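Local coordinates for protein glucose-6-phosphate isomerase (Plasmodium falciparum, PDB 3QKI) that probably catalyses the reversible isomerisation of alpha-D-glucose 6-phosphate to beta-D-fructose 6-phosphate, the second step of glycolysis, at residues N375-L385 with I441-H452. Sequence-based numbering, arbitrary orientation.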
ATOM      1  N   ASN A 375      -6.638   1.153 -13.901  1.00 12.53           N
ATOM      2  CA  ASN A 375      -6.250   0.723 -12.558  1.00 13.83           C
ATOM      3  C   ASN A 375      -6.560  -0.739 -12.357  1.00 17.25           C
ATOM      4  O   ASN A 375      -7.434  -1.271 -13.034  1.00 17.19           O
ATOM      5  CB  ASN A 375      -6.995   1.533 -11.485  1.00 13.32           C
ATOM      6  CG  ASN A 375      -6.614   2.961 -11.423  1.00 27.08           C
ATOM      7  OD1 ASN A 375      -5.630   3.340 -10.816  1.00 21.76           O
ATOM      8  ND2 ASN A 375      -7.383   3.784 -12.076  1.00 26.88           N
ATOM      9  N   VAL A 376      -5.847  -1.390 -11.416  1.00 13.46           N
ATOM     10  CA  VAL A 376      -6.097  -2.771 -11.001  1.00 12.72           C
ATOM     11  C   VAL A 376      -5.970  -2.758  -9.482  1.00 15.76           C
ATOM     12  O   VAL A 376      -4.935  -2.319  -8.964  1.00 14.29           O
ATOM     13  CB  VAL A 376      -5.124  -3.838 -11.606  1.00 16.88           C
ATOM     14  CG1 VAL A 376      -5.373  -5.221 -10.986  1.00 16.89           C
ATOM     15  CG2 VAL A 376      -5.204  -3.901 -13.126  1.00 16.38           C
ATOM     16  N   ALA A 377      -6.990  -3.266  -8.774  1.00 11.03           N
ATOM     17  CA  ALA A 377      -6.943  -3.430  -7.312  1.00  9.67           C
ATOM     18  C   ALA A 377      -6.636  -4.904  -7.004  1.00 14.17           C
ATOM     19  O   ALA A 377      -7.376  -5.794  -7.445  1.00 14.15           O
ATOM     20  CB  ALA A 377      -8.263  -3.004  -6.671  1.00  8.88           C
ATOM     21  N   ILE A 378      -5.528  -5.155  -6.280  1.00 11.13           N
ATOM     22  CA  ILE A 378      -5.087  -6.500  -5.880  1.00 10.29           C
ATOM     23  C   ILE A 378      -5.562  -6.669  -4.479  1.00 14.49           C
ATOM     24  O   ILE A 378      -5.070  -5.993  -3.565  1.00 14.59           O
ATOM     25  CB  ILE A 378      -3.562  -6.699  -5.992  1.00 12.50           C
ATOM     26  CG1 ILE A 378      -3.063  -6.506  -7.445  1.00 11.57           C
ATOM     27  CG2 ILE A 378      -3.149  -8.081  -5.423  1.00 14.31           C
ATOM     28  CD1 ILE A 378      -3.601  -7.555  -8.581  1.00 12.37           C
ATOM     29  N   LEU A 379      -6.588  -7.498  -4.314  1.00 11.77           N
ATOM     30  CA  LEU A 379      -7.284  -7.646  -3.032  1.00 11.73           C
ATOM     31  C   LEU A 379      -7.334  -9.082  -2.495  1.00 15.21           C
ATOM     32  O   LEU A 379      -8.335  -9.779  -2.675  1.00 13.95           O
ATOM     33  CB  LEU A 379      -8.687  -7.026  -3.137  1.00 11.29           C
ATOM     34  CG  LEU A 379      -8.784  -5.643  -3.784  1.00 14.93           C
ATOM     35  CD1 LEU A 379     -10.226  -5.323  -4.111  1.00 14.10           C
ATOM     36  CD2 LEU A 379      -8.132  -4.554  -2.889  1.00 13.73           C
ATOM     37  N   PRO A 380      -6.247  -9.543  -1.851  1.00 15.58           N
ATOM     38  CA  PRO A 380      -6.270 -10.898  -1.278  1.00 14.94           C
ATOM     39  C   PRO A 380      -7.083 -10.909   0.030  1.00 18.57           C
ATOM     40  O   PRO A 380      -6.836 -10.083   0.908  1.00 18.87           O
ATOM     41  CB  PRO A 380      -4.795 -11.206  -1.037  1.00 15.67           C
ATOM     42  CG  PRO A 380      -4.139  -9.865  -0.849  1.00 19.03           C
ATOM     43  CD  PRO A 380      -4.968  -8.846  -1.563  1.00 15.96           C
ATOM     44  N   TYR A 381      -8.057 -11.824   0.157  1.00 14.24           N
ATOM     45  CA  TYR A 381      -8.858 -11.957   1.390  1.00 12.80           C
ATOM     46  C   TYR A 381      -8.080 -12.917   2.318  1.00 15.94           C
ATOM     47  O   TYR A 381      -8.480 -14.055   2.567  1.00 15.05           O
ATOM     48  CB  TYR A 381     -10.294 -12.405   1.071  1.00 12.65           C
ATOM     49  CG  TYR A 381     -11.168 -11.207   0.777  1.00 11.68           C
ATOM     50  CD1 TYR A 381     -10.941 -10.414  -0.345  1.00 12.93           C
ATOM     51  CD2 TYR A 381     -12.142 -10.793   1.681  1.00 10.28           C
ATOM     52  CE1 TYR A 381     -11.678  -9.251  -0.573  1.00 12.97           C
ATOM     53  CE2 TYR A 381     -12.888  -9.629   1.464  1.00 11.41           C
ATOM     54  CZ  TYR A 381     -12.633  -8.848   0.348  1.00 17.09           C
ATOM     55  OH  TYR A 381     -13.353  -7.698   0.127  1.00 19.37           O
ATOM     56  N   PHE A 382      -6.905 -12.437   2.776  1.00 11.57           N
ATOM     57  CA  PHE A 382      -5.952 -13.204   3.560  1.00 10.21           C
ATOM     58  C   PHE A 382      -4.910 -12.227   4.082  1.00 15.70           C
ATOM     59  O   PHE A 382      -4.068 -11.751   3.321  1.00 13.55           O
ATOM     60  CB  PHE A 382      -5.285 -14.292   2.670  1.00 11.95           C
ATOM     61  CG  PHE A 382      -4.899 -15.571   3.379  1.00 12.96           C
ATOM     62  CD1 PHE A 382      -5.870 -16.493   3.775  1.00 15.61           C
ATOM     63  CD2 PHE A 382      -3.561 -15.860   3.651  1.00 12.85           C
ATOM     64  CE1 PHE A 382      -5.503 -17.700   4.408  1.00 16.99           C
ATOM     65  CE2 PHE A 382      -3.198 -17.063   4.297  1.00 15.67           C
ATOM     66  CZ  PHE A 382      -4.167 -17.978   4.654  1.00 14.04           C
ATOM     67  N   GLN A 383      -4.978 -11.907   5.386  1.00 13.95           N
ATOM     68  CA  GLN A 383      -4.032 -10.983   6.001  1.00 13.90           C
ATOM     69  C   GLN A 383      -2.542 -11.366   5.803  1.00 16.75           C
ATOM     70  O   GLN A 383      -1.711 -10.463   5.704  1.00 15.12           O
ATOM     71  CB  GLN A 383      -4.385 -10.725   7.472  1.00 14.62           C
ATOM     72  CG  GLN A 383      -3.590  -9.590   8.134  1.00 15.07           C
ATOM     73  CD  GLN A 383      -3.842  -8.221   7.539  1.00 25.18           C
ATOM     74  OE1 GLN A 383      -4.798  -7.982   6.808  1.00 15.79           O
ATOM     75  NE2 GLN A 383      -2.957  -7.295   7.807  1.00 19.40           N
ATOM     76  N   ASN A 384      -2.206 -12.682   5.703  1.00 13.47           N
ATOM     77  CA  ASN A 384      -0.813 -13.080   5.491  1.00 12.80           C
ATOM     78  C   ASN A 384      -0.275 -12.662   4.132  1.00 14.23           C
ATOM     79  O   ASN A 384       0.925 -12.565   3.968  1.00 13.47           O
ATOM     80  CB  ASN A 384      -0.537 -14.541   5.888  1.00 13.01           C
ATOM     81  CG  ASN A 384      -0.796 -14.771   7.363  1.00 22.42           C
ATOM     82  OD1 ASN A 384      -0.737 -13.851   8.169  1.00 18.05           O
ATOM     83  ND2 ASN A 384      -1.139 -15.981   7.747  1.00 13.43           N
ATOM     84  N   LEU A 385      -1.178 -12.314   3.189  1.00 11.18           N
ATOM     85  CA  LEU A 385      -0.813 -11.775   1.880  1.00 10.28           C
ATOM     86  C   LEU A 385      -0.680 -10.218   1.914  1.00 14.20           C
ATOM     87  O   LEU A 385      -0.690  -9.601   0.862  1.00 15.71           O
ATOM     88  CB  LEU A 385      -1.783 -12.271   0.786  1.00  7.88           C
ATOM     89  CG  LEU A 385      -1.562 -13.755   0.344  1.00 10.63           C
ATOM     90  CD1 LEU A 385      -2.615 -14.172  -0.664  1.00 11.07           C
ATOM     91  CD2 LEU A 385      -0.202 -13.962  -0.283  1.00 11.70           C
ATOM     92  N   ILE A 441     -13.013   0.409 -11.099  1.00 14.75           N
ATOM     93  CA  ILE A 441     -11.696  -0.187 -10.851  1.00 14.78           C
ATOM     94  C   ILE A 441     -11.786  -1.723 -10.894  1.00 16.40           C
ATOM     95  O   ILE A 441     -12.278  -2.320  -9.932  1.00 14.12           O
ATOM     96  CB  ILE A 441     -11.057   0.324  -9.519  1.00 18.25           C
ATOM     97  CG1 ILE A 441     -10.767   1.849  -9.618  1.00 19.70           C
ATOM     98  CG2 ILE A 441      -9.746  -0.447  -9.203  1.00 16.89           C
ATOM     99  CD1 ILE A 441     -11.093   2.468  -8.584  1.00 31.69           C
ATOM    100  N   PRO A 442     -11.284  -2.377 -11.979  1.00 12.24           N
ATOM    101  CA  PRO A 442     -11.303  -3.854 -12.029  1.00 12.00           C
ATOM    102  C   PRO A 442     -10.540  -4.427 -10.835  1.00 15.95           C
ATOM    103  O   PRO A 442      -9.468  -3.934 -10.492  1.00 17.64           O
ATOM    104  CB  PRO A 442     -10.577  -4.165 -13.347  1.00 12.63           C
ATOM    105  CG  PRO A 442     -10.832  -2.942 -14.182  1.00 16.12           C
ATOM    106  CD  PRO A 442     -10.703  -1.814 -13.212  1.00 12.98           C
ATOM    107  N   VAL A 443     -11.107  -5.424 -10.180  1.00 12.29           N
ATOM    108  CA  VAL A 443     -10.500  -6.016  -8.993  1.00 10.63           C
ATOM    109  C   VAL A 443     -10.071  -7.463  -9.254  1.00 14.99           C
ATOM    110  O   VAL A 443     -10.675  -8.167 -10.072  1.00 13.27           O
ATOM    111  CB  VAL A 443     -11.381  -5.890  -7.709  1.00 11.71           C
ATOM    112  CG1 VAL A 443     -11.733  -4.446  -7.382  1.00 10.83           C
ATOM    113  CG2 VAL A 443     -12.649  -6.743  -7.770  1.00 10.80           C
ATOM    114  N   GLU A 444      -9.038  -7.898  -8.527  1.00 12.31           N
ATOM    115  CA  GLU A 444      -8.561  -9.273  -8.566  1.00 12.90           C
ATOM    116  C   GLU A 444      -8.589  -9.730  -7.102  1.00 17.64           C
ATOM    117  O   GLU A 444      -7.843  -9.203  -6.273  1.00 18.71           O
ATOM    118  CB  GLU A 444      -7.164  -9.356  -9.205  1.00 13.29           C
ATOM    119  CG  GLU A 444      -7.203  -9.044 -10.690  1.00 21.38           C
ATOM    120  CD  GLU A 444      -5.891  -8.954 -11.454  1.00 33.13           C
ATOM    121  OE1 GLU A 444      -4.889  -9.558 -11.011  1.00 18.42           O
ATOM    122  OE2 GLU A 444      -5.885  -8.319 -12.533  1.00 18.02           O
ATOM    123  N   LEU A 445      -9.556 -10.600  -6.783  1.00 12.86           N
ATOM    124  CA  LEU A 445      -9.794 -11.141  -5.441  1.00 12.74           C
ATOM    125  C   LEU A 445      -9.167 -12.516  -5.337  1.00 18.11           C
ATOM    126  O   LEU A 445      -9.318 -13.342  -6.254  1.00 17.01           O
ATOM    127  CB  LEU A 445     -11.293 -11.206  -5.102  1.00 12.37           C
ATOM    128  CG  LEU A 445     -12.165  -9.936  -5.343  1.00 17.06           C
ATOM    129  CD1 LEU A 445     -13.575 -10.147  -4.854  1.00 18.00           C
ATOM    130  CD2 LEU A 445     -11.628  -8.747  -4.632  1.00 19.29           C
ATOM    131  N   ILE A 446      -8.385 -12.727  -4.253  1.00 15.15           N
ATOM    132  CA  ILE A 446      -7.654 -13.971  -3.996  1.00 13.94           C
ATOM    133  C   ILE A 446      -8.111 -14.491  -2.644  1.00 19.60           C
ATOM    134  O   ILE A 446      -8.115 -13.738  -1.666  1.00 18.35           O
ATOM    135  CB  ILE A 446      -6.111 -13.763  -4.092  1.00 16.30           C
ATOM    136  CG1 ILE A 446      -5.734 -13.249  -5.495  1.00 16.45           C
ATOM    137  CG2 ILE A 446      -5.364 -15.072  -3.778  1.00 17.70           C
ATOM    138  CD1 ILE A 446      -4.480 -12.407  -5.575  1.00 25.76           C
ATOM    139  N   GLY A 447      -8.593 -15.732  -2.621  1.00 15.56           N
ATOM    140  CA  GLY A 447      -9.111 -16.332  -1.403  1.00 15.48           C
ATOM    141  C   GLY A 447      -8.703 -17.777  -1.273  1.00 19.91           C
ATOM    142  O   GLY A 447      -8.306 -18.401  -2.271  1.00 20.29           O
ATOM    143  N   PHE A 448      -8.787 -18.307  -0.032  1.00 14.07           N
ATOM    144  CA  PHE A 448      -8.424 -19.682   0.305  1.00 12.32           C
ATOM    145  C   PHE A 448      -9.544 -20.375   1.044  1.00 16.70           C
ATOM    146  O   PHE A 448     -10.341 -19.717   1.720  1.00 16.90           O
ATOM    147  CB  PHE A 448      -7.127 -19.712   1.123  1.00 13.00           C
ATOM    148  CG  PHE A 448      -5.991 -19.035   0.396  1.00 13.94           C
ATOM    149  CD1 PHE A 448      -5.774 -17.664   0.532  1.00 14.52           C
ATOM    150  CD2 PHE A 448      -5.181 -19.748  -0.480  1.00 14.78           C
ATOM    151  CE1 PHE A 448      -4.771 -17.026  -0.207  1.00 15.30           C
ATOM    152  CE2 PHE A 448      -4.185 -19.099  -1.220  1.00 16.66           C
ATOM    153  CZ  PHE A 448      -3.979 -17.746  -1.065  1.00 14.10           C
ATOM    154  N   LYS A 449      -9.602 -21.712   0.926  1.00 11.69           N
ATOM    155  CA  LYS A 449     -10.612 -22.518   1.620  1.00 11.65           C
ATOM    156  C   LYS A 449     -10.283 -22.675   3.088  1.00 15.41           C
ATOM    157  O   LYS A 449     -11.194 -22.817   3.908  1.00 17.17           O
ATOM    158  CB  LYS A 449     -10.718 -23.904   0.968  1.00 13.87           C
ATOM    159  CG  LYS A 449     -11.494 -23.893  -0.352  1.00 13.11           C
ATOM    160  CD  LYS A 449     -11.475 -25.285  -1.022  1.00 15.84           C
ATOM    161  CE  LYS A 449     -12.150 -26.338  -0.142  1.00 18.94           C
ATOM    162  NZ  LYS A 449     -12.545 -27.541  -0.915  1.00 19.81           N
ATOM    163  N   HIS A 450      -8.991 -22.599   3.426  1.00 12.22           N
ATOM    164  CA  HIS A 450      -8.506 -22.788   4.792  1.00 14.43           C
ATOM    165  C   HIS A 450      -7.692 -21.629   5.290  1.00 15.18           C
ATOM    166  O   HIS A 450      -6.958 -20.995   4.530  1.00 12.54           O
ATOM    167  CB  HIS A 450      -7.682 -24.097   4.911  1.00 17.02           C
ATOM    168  CG  HIS A 450      -8.500 -25.306   4.592  1.00 22.29           C
ATOM    169  ND1 HIS A 450      -8.535 -25.850   3.313  1.00 25.23           N
ATOM    170  CD2 HIS A 450      -9.387 -25.970   5.372  1.00 25.11           C
ATOM    171  CE1 HIS A 450      -9.409 -26.845   3.370  1.00 25.07           C
ATOM    172  NE2 HIS A 450      -9.946 -26.951   4.586  1.00 25.77           N
ATOM    173  N   SER A 451      -7.747 -21.427   6.612  1.00 12.45           N
ATOM    174  CA  SER A 451      -6.978 -20.412   7.316  1.00 12.42           C
ATOM    175  C   SER A 451      -5.601 -20.966   7.747  1.00 16.98           C
ATOM    176  O   SER A 451      -5.433 -22.180   7.849  1.00 19.01           O
ATOM    177  CB  SER A 451      -7.732 -20.004   8.585  1.00 15.04           C
ATOM    178  OG  SER A 451      -7.033 -18.974   9.265  1.00 18.46           O
ATOM    179  N   HIS A 452      -4.649 -20.079   8.091  1.00 13.07           N
ATOM    180  CA  HIS A 452      -3.382 -20.489   8.712  1.00 12.84           C
ATOM    181  C   HIS A 452      -3.603 -20.556  10.244  1.00 16.24           C
ATOM    182  O   HIS A 452      -2.758 -21.067  10.965  1.00 16.71           O
ATOM    183  CB  HIS A 452      -2.246 -19.486   8.404  1.00 13.51           C
ATOM    184  CG  HIS A 452      -1.629 -19.630   7.033  1.00 17.31           C
ATOM    185  ND1 HIS A 452      -0.771 -18.662   6.530  1.00 18.77           N
ATOM    186  CD2 HIS A 452      -1.764 -20.616   6.108  1.00 18.64           C
ATOM    187  CE1 HIS A 452      -0.421 -19.087   5.325  1.00 18.32           C
ATOM    188  NE2 HIS A 452      -1.000 -20.251   5.023  1.00 18.16           N
TER
HETATM  189  O   HOH W   1      -9.057 -16.585   2.284  1.00  9.93           O
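Phe382 sits between two aromatic partners from 441-452. Phe448 brings its edge against one face of the Phe382 ring, CD1 of Phe448 lying 3.4 Å from CD1 of Phe382, with the planes at 58°. Phe382 in turn drives its own edge into the face of His452, CZ standing over the middle of the imidazole, so that a tilted edge-to-face contact is followed by a nearly perpendicular, T-shaped one (planes at 86°). Leu385 CD1 closes on the edge of Phe448, 3.6 Å from CE1. What fixes the imidazole is polar: Asn384 ND2 donates to His452 ND1 at 3.0 Å, lying somewhat out of the ring plane, while His452 NE2 bonds to Leu521 O. The amide oxygen of Asn384 takes a bond from Arg233 of the second subunit, which ties this cluster to the dimer interface.

Behind the cluster 375-380 and 443-448 run as parallel strands, stitched by alternating backbone bonds from Ala377 N to Pro442 O through to Tyr381 N to Ile446 O; the link from Ile446 N to Leu379 O is weak. Where the strands part, water 1 bridges Tyr381 O and Phe448 N. On one face Leu379 CD1 packs 3.7 Å from Val443 CG1, and Leu445 CD2 meets Leu379 CB. On the other, the extended Glu444 chain (chi2 174°) lays its carboxylate against Val376 CG1 and Ile378 CD1, OE2 3.5 Å from the former and OE1 3.4 Å from the latter; Arg536 and Tyr533 satisfy the buried oxygens.

These are neighbouring strands in the mixed sheet of one of the two sugar isomerase (SIS) domains of the phosphoglucose isomerase fold. Helix 428-437, which begins near the substrate-binding His429, covers the Leu379 and Val443 face, while strand 418-420 flanks 375-380 and strand 513-518 flanks 443-448.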